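Local coordinates for protein dehalogenase (Rhodospirillaceae, PDB 6A41) that probably removes halogen from halogenated compounds, using a Rossmann-type fold of the short-chain dehydrogenase/reductase kind, at residues D5-I10 against T31-D36; D78-N83 against R114-V119; S128-F133 against C225-G230; T173-G178 against G230-H235. All coordinates share one frame; numbering follows the deposited sequence.

Overall arrangement
All four contacts reach one parallel sheet with the order 3-2-1-4-5-6-7, and they follow one another across it. Contact 1 pairs the strands of its first beta-alpha-beta unit. Contact 2, centred 11 Å away, packs a helix on the next strand, 79-83; V7 O meets D78 N just before it. The centres of contacts 2 and 3 are 12 Å apart, and the two are joined through V132, whose N and O meet L80 O and N82 N. Contacts 3 and 4 have centres 7 Å apart and share G230. R6 reaches from contact 1 to D227 of contact 3 in a salt bridge, whereas contacts 1 and 4 stay about 10 Å apart between nearest atoms.

Contact 1: D5-I10 against T31-D36; sequences DRVILI and TVLAHD
The carbonyl oxygen of L33 is approached by three groups of the neighbouring strand. I10 N donates a hydrogen bond of 2.9 Å to L33 O, and L9 CA adds a CA-H...O contact to the same L33 O at 3.2 Å. L9 CD1 also comes to 3.4 Å from L33 O, because L9 CG stands anti to the backbone N (chi1 170°) and swings the isobutyl group beside its partner's backbone. T31 O is held in the same manner by I8 N, at 2.9 Å, and by V7 CA. In the other direction L33 N binds I8 O and H35 N binds I10 O, while T31 N reaches R6 O. These are the two parallel strands of a beta-alpha-beta crossover, the opening unit of a Rossmann fold, with helix 18-27 as the connection. That helix packs on the side of the sheet carrying I10 and V32, where I10 CD1 lies 3.9 Å from V32 CG1. On the opposite face V7 CG1, anti to its backbone N (chi1 177°), rests 3.7 Å from L33 CD1, and helix 63-74 covers L9 and L33. Toward the strand starts, a water sits 2.9 Å from T31 OG1 and accepts a weak bond from D5 N. The R6 guanidinium turns away from strand 31-34: NH1 bonds back to D5 O, and NH2 forms a salt bridge with D227. H35 ND1, past the other end, is hydrogen-bonded to N12 N.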
# COMPACT_ATOMS: atom_id res chain seq x y z
N ASP A 5 33.49 9.89 -4.08
CA ASP A 5 33.70 10.93 -3.06
C ASP A 5 32.49 10.94 -2.08
O ASP A 5 32.09 12.01 -1.67
CB ASP A 5 33.85 12.32 -3.72
CG ASP A 5 35.18 12.42 -4.58
OD1 ASP A 5 36.20 11.84 -4.25
OD2 ASP A 5 35.13 13.04 -5.64
N ARG A 6 31.77 9.81 -1.90
CA ARG A 6 30.72 9.80 -0.87
C ARG A 6 31.22 8.98 0.30
O ARG A 6 31.71 7.88 0.06
CB ARG A 6 29.39 9.22 -1.41
CG ARG A 6 28.72 10.03 -2.52
CD ARG A 6 28.25 11.39 -1.98
NE ARG A 6 27.84 12.27 -3.09
CZ ARG A 6 28.58 13.24 -3.61
NH1 ARG A 6 29.80 13.51 -3.18
NH2 ARG A 6 28.09 13.95 -4.62
N VAL A 7 31.04 9.48 1.50
CA VAL A 7 31.40 8.79 2.74
C VAL A 7 30.13 8.08 3.23
O VAL A 7 29.10 8.78 3.55
CB VAL A 7 31.91 9.79 3.85
CG1 VAL A 7 32.21 9.05 5.14
CG2 VAL A 7 33.14 10.54 3.32
N ILE A 8 30.20 6.73 3.27
CA ILE A 8 29.07 5.90 3.64
C ILE A 8 29.40 5.19 4.95
O ILE A 8 30.38 4.46 4.98
CB ILE A 8 28.78 4.91 2.55
CG1 ILE A 8 28.43 5.76 1.33
CG2 ILE A 8 27.61 4.02 2.90
CD1 ILE A 8 28.03 5.02 0.17
N LEU A 9 28.58 5.33 5.98
CA LEU A 9 28.80 4.59 7.20
C LEU A 9 27.83 3.43 7.23
O LEU A 9 26.61 3.65 7.14
CB LEU A 9 28.44 5.56 8.35
CG LEU A 9 28.36 4.92 9.69
CD1 LEU A 9 29.69 4.24 9.98
CD2 LEU A 9 27.96 6.01 10.74
N ILE A 10 28.28 2.20 7.35
CA ILE A 10 27.43 1.06 7.37
C ILE A 10 27.54 0.45 8.81
O ILE A 10 28.63 0.24 9.33
CB ILE A 10 27.89 -0.01 6.40
CG1 ILE A 10 28.03 0.53 4.94
CG2 ILE A 10 26.92 -1.22 6.41
CD1 ILE A 10 28.71 -0.40 3.96
N THR A 31 33.91 6.00 -0.14
CA THR A 31 34.72 5.81 1.09
C THR A 31 33.77 5.15 2.13
O THR A 31 32.81 5.76 2.57
CB THR A 31 35.19 7.16 1.61
OG1 THR A 31 35.92 7.79 0.57
CG2 THR A 31 36.03 7.09 2.91
N VAL A 32 34.08 3.96 2.54
CA VAL A 32 33.26 3.22 3.42
C VAL A 32 33.89 3.20 4.82
O VAL A 32 35.06 2.84 4.99
CB VAL A 32 33.07 1.78 2.90
CG1 VAL A 32 32.32 0.95 3.91
CG2 VAL A 32 32.37 1.81 1.53
N LEU A 33 33.08 3.57 5.80
CA LEU A 33 33.32 3.45 7.20
C LEU A 33 32.37 2.41 7.78
O LEU A 33 31.16 2.44 7.48
CB LEU A 33 33.00 4.76 7.88
CG LEU A 33 33.68 6.00 7.34
CD1 LEU A 33 33.32 7.18 8.16
CD2 LEU A 33 35.20 5.77 7.15
N ALA A 34 32.87 1.51 8.57
CA ALA A 34 32.06 0.39 9.02
C ALA A 34 32.14 0.29 10.52
O ALA A 34 33.24 0.26 11.07
CB ALA A 34 32.54 -0.93 8.40
N HIS A 35 30.98 0.12 11.12
CA HIS A 35 30.80 -0.26 12.53
C HIS A 35 30.46 -1.75 12.64
O HIS A 35 29.81 -2.33 11.77
CB HIS A 35 29.68 0.57 13.15
CG HIS A 35 29.03 -0.09 14.32
ND1 HIS A 35 27.93 -0.90 14.17
CD2 HIS A 35 29.33 -0.09 15.66
CE1 HIS A 35 27.61 -1.42 15.36
NE2 HIS A 35 28.43 -0.95 16.28
N ASP A 36 30.93 -2.38 13.71
CA ASP A 36 30.45 -3.67 14.09
C ASP A 36 30.75 -3.87 15.59
O ASP A 36 31.82 -3.49 16.05
CB ASP A 36 31.05 -4.82 13.22
CG ASP A 36 30.34 -6.16 13.42
OD1 ASP A 36 29.25 -6.35 12.76
OD2 ASP A 36 30.86 -7.01 14.28
O HOH W 1 35.14 8.15 -2.21

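Contact 2: D78-N83 against R114-V119; sequences DALVNN and RLTQLV
L80 and V119 meet at a slant, the leucine reaching from the strand and the valine from the helix. With L80 CG anti to its backbone N (chi1 168°), the CD2 methyl is carried to the helix surface, where it lies 4.0 Å from V119 CG2. The same methyl is 4.4 Å from L115 CB and 4.2 Å from T116 OG1, so one branch of L80 meets two adjacent residues and a third one turn further along the helix. N82 and L115 run alongside each other in opposite directions, and the amide nitrogen N82 ND2 presses on aliphatic carbon, 3.4 Å from L115 CD1. The N82 side chain stands at about a right angle to that of T116, whose OG1 is 3.3 Å from N82 OD1. The threonine hydroxyl has its settled partner within the helix: OG1 lies anti to the carbonyl carbon (chi1 -52°), beside the backbone N, and is hydrogen-bonded to P112 O. L115 O, which also faces the L80 methyl, is occupied by V119 N at 3.0 Å. The strand and helix segments run nearly antiparallel, at 167°, their axes 9.9 Å apart at closest approach. L115 and V119 also touch helix 63-74, while Q117 bonds to L93 O of a second subunit, so the helix is packed on the sheet and faces a neighbouring chain as well. This is the helix-on-sheet packing of a Rossmann-type core, in which N82 and N83 probably correspond to the two asparagines that begin the NNAG motif of short-chain dehydrogenases.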
# COMPACT_ATOMS: atom_id res chain seq x y z
N ASP A 78 28.08 11.19 4.33
CA ASP A 78 27.10 11.48 3.30
C ASP A 78 25.89 10.56 3.41
O ASP A 78 24.76 10.95 3.00
CB ASP A 78 27.69 11.31 1.92
CG ASP A 78 28.69 12.41 1.59
OD1 ASP A 78 28.29 13.61 1.63
OD2 ASP A 78 29.88 12.12 1.42
N ALA A 79 26.10 9.28 3.80
CA ALA A 79 25.02 8.35 3.95
C ALA A 79 25.19 7.43 5.14
O ALA A 79 26.35 6.94 5.42
CB ALA A 79 24.96 7.44 2.71
N LEU A 80 24.11 7.25 5.88
CA LEU A 80 24.03 6.26 6.94
C LEU A 80 23.26 5.06 6.43
O LEU A 80 22.05 5.19 6.09
CB LEU A 80 23.41 6.80 8.19
CG LEU A 80 22.97 5.86 9.33
CD1 LEU A 80 24.25 5.20 9.88
CD2 LEU A 80 22.24 6.60 10.42
N VAL A 81 23.87 3.89 6.48
CA VAL A 81 23.14 2.69 6.18
C VAL A 81 22.87 1.96 7.48
O VAL A 81 23.85 1.42 8.12
CB VAL A 81 23.95 1.79 5.21
CG1 VAL A 81 23.25 0.49 4.98
CG2 VAL A 81 24.21 2.50 3.90
N ASN A 82 21.65 2.02 7.96
CA ASN A 82 21.30 1.40 9.23
C ASN A 82 20.99 -0.08 8.90
O ASN A 82 19.90 -0.36 8.48
CB ASN A 82 20.09 2.03 9.84
CG ASN A 82 20.34 3.31 10.64
OD1 ASN A 82 19.61 4.29 10.47
ND2 ASN A 82 21.17 3.23 11.59
N ASN A 83 21.95 -0.96 9.08
CA ASN A 83 21.92 -2.36 8.77
C ASN A 83 21.66 -3.13 10.08
O ASN A 83 22.53 -3.35 10.86
CB ASN A 83 23.22 -2.71 8.09
CG ASN A 83 23.36 -4.19 7.83
OD1 ASN A 83 22.53 -4.81 7.13
ND2 ASN A 83 24.41 -4.77 8.36
N ARG A 114 18.04 5.71 17.31
CA ARG A 114 19.13 6.33 18.04
C ARG A 114 20.29 6.75 17.16
O ARG A 114 20.80 7.89 17.30
CB ARG A 114 19.57 5.39 19.21
CG ARG A 114 20.80 5.78 20.05
CD ARG A 114 20.63 7.10 20.73
NE ARG A 114 21.79 7.39 21.63
CZ ARG A 114 22.18 8.62 22.01
NH1 ARG A 114 21.51 9.67 21.61
NH2 ARG A 114 23.29 8.79 22.72
N LEU A 115 20.72 5.85 16.27
CA LEU A 115 21.79 6.15 15.37
C LEU A 115 21.42 7.31 14.46
O LEU A 115 22.29 8.17 14.21
CB LEU A 115 22.21 5.03 14.48
CG LEU A 115 23.16 4.06 15.16
CD1 LEU A 115 23.39 2.93 14.20
CD2 LEU A 115 24.51 4.60 15.60
N THR A 116 20.18 7.37 14.00
CA THR A 116 19.73 8.50 13.19
C THR A 116 19.78 9.82 13.95
O THR A 116 20.24 10.83 13.40
CB THR A 116 18.36 8.24 12.60
OG1 THR A 116 18.36 6.98 11.92
CG2 THR A 116 17.96 9.26 11.63
N GLN A 117 19.41 9.82 15.24
CA GLN A 117 19.47 11.00 16.08
C GLN A 117 20.91 11.55 16.24
O GLN A 117 21.13 12.72 16.23
CB GLN A 117 19.08 10.67 17.51
CG GLN A 117 17.63 10.49 17.73
CD GLN A 117 17.38 10.31 19.25
OE1 GLN A 117 17.84 9.29 19.79
NE2 GLN A 117 16.78 11.32 19.93
N LEU A 118 21.84 10.63 16.36
CA LEU A 118 23.29 10.91 16.40
C LEU A 118 23.87 11.41 15.09
O LEU A 118 24.66 12.34 15.10
CB LEU A 118 24.02 9.66 16.92
CG LEU A 118 23.79 9.35 18.36
CD1 LEU A 118 24.26 7.93 18.62
CD2 LEU A 118 24.55 10.33 19.30
N VAL A 119 23.42 10.91 13.94
CA VAL A 119 24.08 11.28 12.64
C VAL A 119 23.43 12.47 11.96
O VAL A 119 24.11 13.23 11.27
CB VAL A 119 24.03 10.05 11.66
CG1 VAL A 119 24.56 10.36 10.27
CG2 VAL A 119 24.99 8.97 12.14

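Contact 3: S128-F133 against C225-G230; sequences SGRIVF and CSDGAG
R130 grips the backbone oxygen of S226 side-on with two nitrogens, tying the 225-230 loop, with its short 3-10 turn after helix 214-225, to strand 129-136 of the Rossmann-type sheet. NH2 lies 2.9 Å and NE 3.1 Å from S226 O, which is in the guanidinium plane, while both donors sit above its carbonyl plane. S226 O also accepts from A229 N. Chi1 (-60°, CG anti to the carbonyl carbon) puts CG 3.5 Å from C225 O; the chain bends at chi2 (-84°), which turns CD and the head toward the loop, is extended at chi3 and turns again at chi4. NH1, on its side toward CD, bonds to G129 O at 3.0 Å, so the head is fixed from its own strand too. V132 CG2 packs 4.0 Å from C225 SG. A leucine in place of R130 would probably take both guanidinium bonds from S226 O, leaving it the A229 N bond, and let the turn shift away from the strand. D227 OD1, 4.2 Å from R130 NH2 and well out of the guanidinium plane, is a neighbouring charge; its salt bridge is with R6. The positive charge thus ends on carbonyls, probably steadied by an acidic neighbour.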
# COMPACT_ATOMS: atom_id res chain seq x y z
N SER A 128 22.64 18.12 3.17
CA SER A 128 22.67 16.97 2.24
C SER A 128 22.87 15.73 3.08
O SER A 128 23.46 15.78 4.13
CB SER A 128 23.75 17.09 1.09
OG SER A 128 24.99 16.86 1.59
N GLY A 129 22.28 14.61 2.64
CA GLY A 129 22.48 13.38 3.27
C GLY A 129 21.52 12.32 2.77
O GLY A 129 20.53 12.61 2.07
N ARG A 130 21.78 11.12 3.23
CA ARG A 130 21.00 9.98 2.88
C ARG A 130 20.92 9.09 4.12
O ARG A 130 21.95 8.82 4.78
CB ARG A 130 21.67 9.16 1.78
CG ARG A 130 21.88 9.87 0.51
CD ARG A 130 20.60 9.80 -0.27
NE ARG A 130 20.78 10.39 -1.58
CZ ARG A 130 20.80 11.66 -1.87
NH1 ARG A 130 20.57 12.61 -0.97
NH2 ARG A 130 20.96 12.02 -3.10
N ILE A 131 19.75 8.65 4.49
CA ILE A 131 19.64 7.65 5.53
C ILE A 131 18.89 6.42 4.94
O ILE A 131 17.77 6.62 4.38
CB ILE A 131 18.79 8.17 6.71
CG1 ILE A 131 19.19 9.48 7.36
CG2 ILE A 131 18.65 7.10 7.79
CD1 ILE A 131 20.34 9.40 8.21
N VAL A 132 19.48 5.23 4.96
CA VAL A 132 18.84 4.02 4.42
C VAL A 132 18.71 3.00 5.53
O VAL A 132 19.72 2.66 6.19
CB VAL A 132 19.57 3.41 3.21
CG1 VAL A 132 18.92 2.08 2.76
CG2 VAL A 132 19.86 4.44 2.10
N PHE A 133 17.49 2.61 5.85
CA PHE A 133 17.25 1.52 6.75
C PHE A 133 17.32 0.23 5.99
O PHE A 133 16.52 -0.00 5.01
CB PHE A 133 15.92 1.70 7.50
CG PHE A 133 15.89 2.88 8.45
CD1 PHE A 133 15.66 4.15 7.99
CD2 PHE A 133 16.00 2.70 9.80
CE1 PHE A 133 15.60 5.25 8.85
CE2 PHE A 133 15.97 3.82 10.67
CZ PHE A 133 15.83 5.07 10.16
N CYS A 225 21.72 5.59 -1.73
CA CYS A 225 22.79 6.52 -1.27
C CYS A 225 23.30 7.54 -2.32
O CYS A 225 23.98 8.47 -1.93
CB CYS A 225 23.97 5.77 -0.67
SG CYS A 225 23.57 4.71 0.72
N SER A 226 23.02 7.33 -3.61
CA SER A 226 23.60 8.09 -4.70
C SER A 226 22.86 9.38 -4.91
O SER A 226 21.63 9.59 -4.49
CB SER A 226 23.65 7.27 -6.07
OG SER A 226 22.30 7.19 -6.64
N ASP A 227 23.54 10.24 -5.64
CA ASP A 227 22.92 11.53 -6.05
C ASP A 227 21.72 11.36 -6.96
O ASP A 227 20.76 12.08 -6.85
CB ASP A 227 23.93 12.41 -6.73
CG ASP A 227 24.86 12.99 -5.78
OD1 ASP A 227 24.85 12.74 -4.53
OD2 ASP A 227 25.76 13.66 -6.31
N GLY A 228 21.75 10.30 -7.79
CA GLY A 228 20.68 10.04 -8.68
C GLY A 228 19.37 9.66 -7.98
O GLY A 228 18.30 9.84 -8.58
N ALA A 229 19.40 9.21 -6.71
CA ALA A 229 18.20 8.90 -5.94
C ALA A 229 17.71 10.04 -5.04
O ALA A 229 16.89 9.83 -4.14
CB ALA A 229 18.44 7.68 -5.09
N GLY A 230 18.15 11.23 -5.38
CA GLY A 230 17.84 12.41 -4.53
C GLY A 230 16.40 12.86 -4.51
O GLY A 230 16.10 13.71 -3.68

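Contact 4: T173-G178 against G230-H235; sequences TVNAVG and GFITGH
The loop leading from helix 214-225 into the last strand of the sheet, 236-239, docks here along strand 172-179, its backbone beginning to pair before the regular strand does. A threonine side chain makes the first link: T233 OG1, anti to its backbone N (chi1 -163°), accepts from V174 N at 3.0 Å, taking the place that a backbone carbonyl has in a sheet. G234 N then donates to V174 O at 2.7 Å, and A176 N to H235 O at 2.8 Å. G234 has a positive phi of 77°, which turns the chain between these bonds. T173 lays its carbon side on the loop, CB 3.3 Å from I232 O and CG2 3.7 Å from G230 O. The amide of N175 is tucked among I232, T233 and H235; which end is oxygen is uncertain, but it may bond to the I232 carbonyl and to backbone N-H groups of G234 and H235. An alanine at N175 would probably open a gap beside I232 CG2 and H235 CB and leave those loop groups without the amide. H235 NE2 bonds to H235 of a third subunit. One side-chain and two main-chain hydrogen bonds thus tie the loop to the strand, consistent with polar groups of a non-regular loop being satisfied where it is buried against the sheet.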
# COMPACT_ATOMS: atom_id res chain seq x y z
N THR A 173 17.46 12.62 2.30
CA THR A 173 16.40 11.62 2.05
C THR A 173 16.46 10.49 3.07
O THR A 173 17.50 10.21 3.64
CB THR A 173 16.46 11.00 0.64
OG1 THR A 173 17.60 10.14 0.52
CG2 THR A 173 16.48 12.06 -0.44
N VAL A 174 15.34 9.87 3.32
CA VAL A 174 15.21 8.78 4.25
C VAL A 174 14.35 7.72 3.55
O VAL A 174 13.20 7.93 3.27
CB VAL A 174 14.55 9.18 5.52
CG1 VAL A 174 14.59 8.03 6.50
CG2 VAL A 174 15.22 10.36 6.18
N ASN A 175 14.93 6.56 3.43
CA ASN A 175 14.26 5.40 2.78
C ASN A 175 14.61 4.10 3.51
O ASN A 175 15.56 4.04 4.34
CB ASN A 175 14.76 5.29 1.34
CG ASN A 175 14.33 6.47 0.49
OD1 ASN A 175 15.21 7.28 0.05
ND2 ASN A 175 13.11 6.68 0.33
N ALA A 176 13.91 3.01 3.15
CA ALA A 176 14.27 1.68 3.63
C ALA A 176 14.29 0.74 2.46
O ALA A 176 13.58 0.97 1.43
CB ALA A 176 13.26 1.16 4.63
N VAL A 177 15.05 -0.32 2.57
CA VAL A 177 14.99 -1.40 1.58
C VAL A 177 14.37 -2.59 2.37
O VAL A 177 14.86 -2.98 3.37
CB VAL A 177 16.37 -1.81 1.07
CG1 VAL A 177 16.22 -3.03 0.10
CG2 VAL A 177 16.99 -0.66 0.25
N GLY A 178 13.26 -3.10 1.88
CA GLY A 178 12.53 -4.18 2.48
C GLY A 178 12.99 -5.47 1.86
O GLY A 178 12.44 -5.94 0.87
N GLY A 230 18.15 11.23 -5.38
CA GLY A 230 17.84 12.41 -4.53
C GLY A 230 16.40 12.86 -4.51
O GLY A 230 16.10 13.71 -3.68
N PHE A 231 15.54 12.34 -5.38
CA PHE A 231 14.15 12.71 -5.36
C PHE A 231 13.29 11.52 -4.80
O PHE A 231 12.05 11.57 -4.89
CB PHE A 231 13.67 13.18 -6.73
CG PHE A 231 12.54 14.18 -6.67
CD1 PHE A 231 12.67 15.32 -5.90
CD2 PHE A 231 11.32 13.97 -7.34
CE1 PHE A 231 11.63 16.30 -5.82
CE2 PHE A 231 10.29 14.92 -7.26
CZ PHE A 231 10.43 16.04 -6.51
N ILE A 232 13.93 10.46 -4.33
CA ILE A 232 13.23 9.39 -3.72
C ILE A 232 13.35 9.56 -2.20
O ILE A 232 14.47 9.62 -1.67
CB ILE A 232 13.83 8.03 -4.10
CG1 ILE A 232 13.75 7.90 -5.61
CG2 ILE A 232 13.19 6.89 -3.31
CD1 ILE A 232 14.52 6.69 -6.18
N THR A 233 12.22 9.64 -1.52
CA THR A 233 12.29 9.70 0.01
C THR A 233 11.00 9.24 0.58
O THR A 233 9.95 9.28 -0.10
CB THR A 233 12.65 11.14 0.49
OG1 THR A 233 13.08 11.11 1.82
CG2 THR A 233 11.54 12.13 0.36
N GLY A 234 11.08 8.75 1.80
CA GLY A 234 9.94 8.27 2.45
C GLY A 234 9.48 6.91 2.00
O GLY A 234 8.34 6.53 2.30
N HIS A 235 10.35 6.16 1.34
CA HIS A 235 9.88 4.99 0.68
C HIS A 235 10.49 3.71 1.29
O HIS A 235 11.65 3.69 1.63
CB HIS A 235 10.27 5.00 -0.81
CG HIS A 235 9.66 3.85 -1.61
ND1 HIS A 235 8.31 3.55 -1.61
CD2 HIS A 235 10.26 2.96 -2.45
CE1 HIS A 235 8.11 2.51 -2.45
NE2 HIS A 235 9.28 2.15 -2.98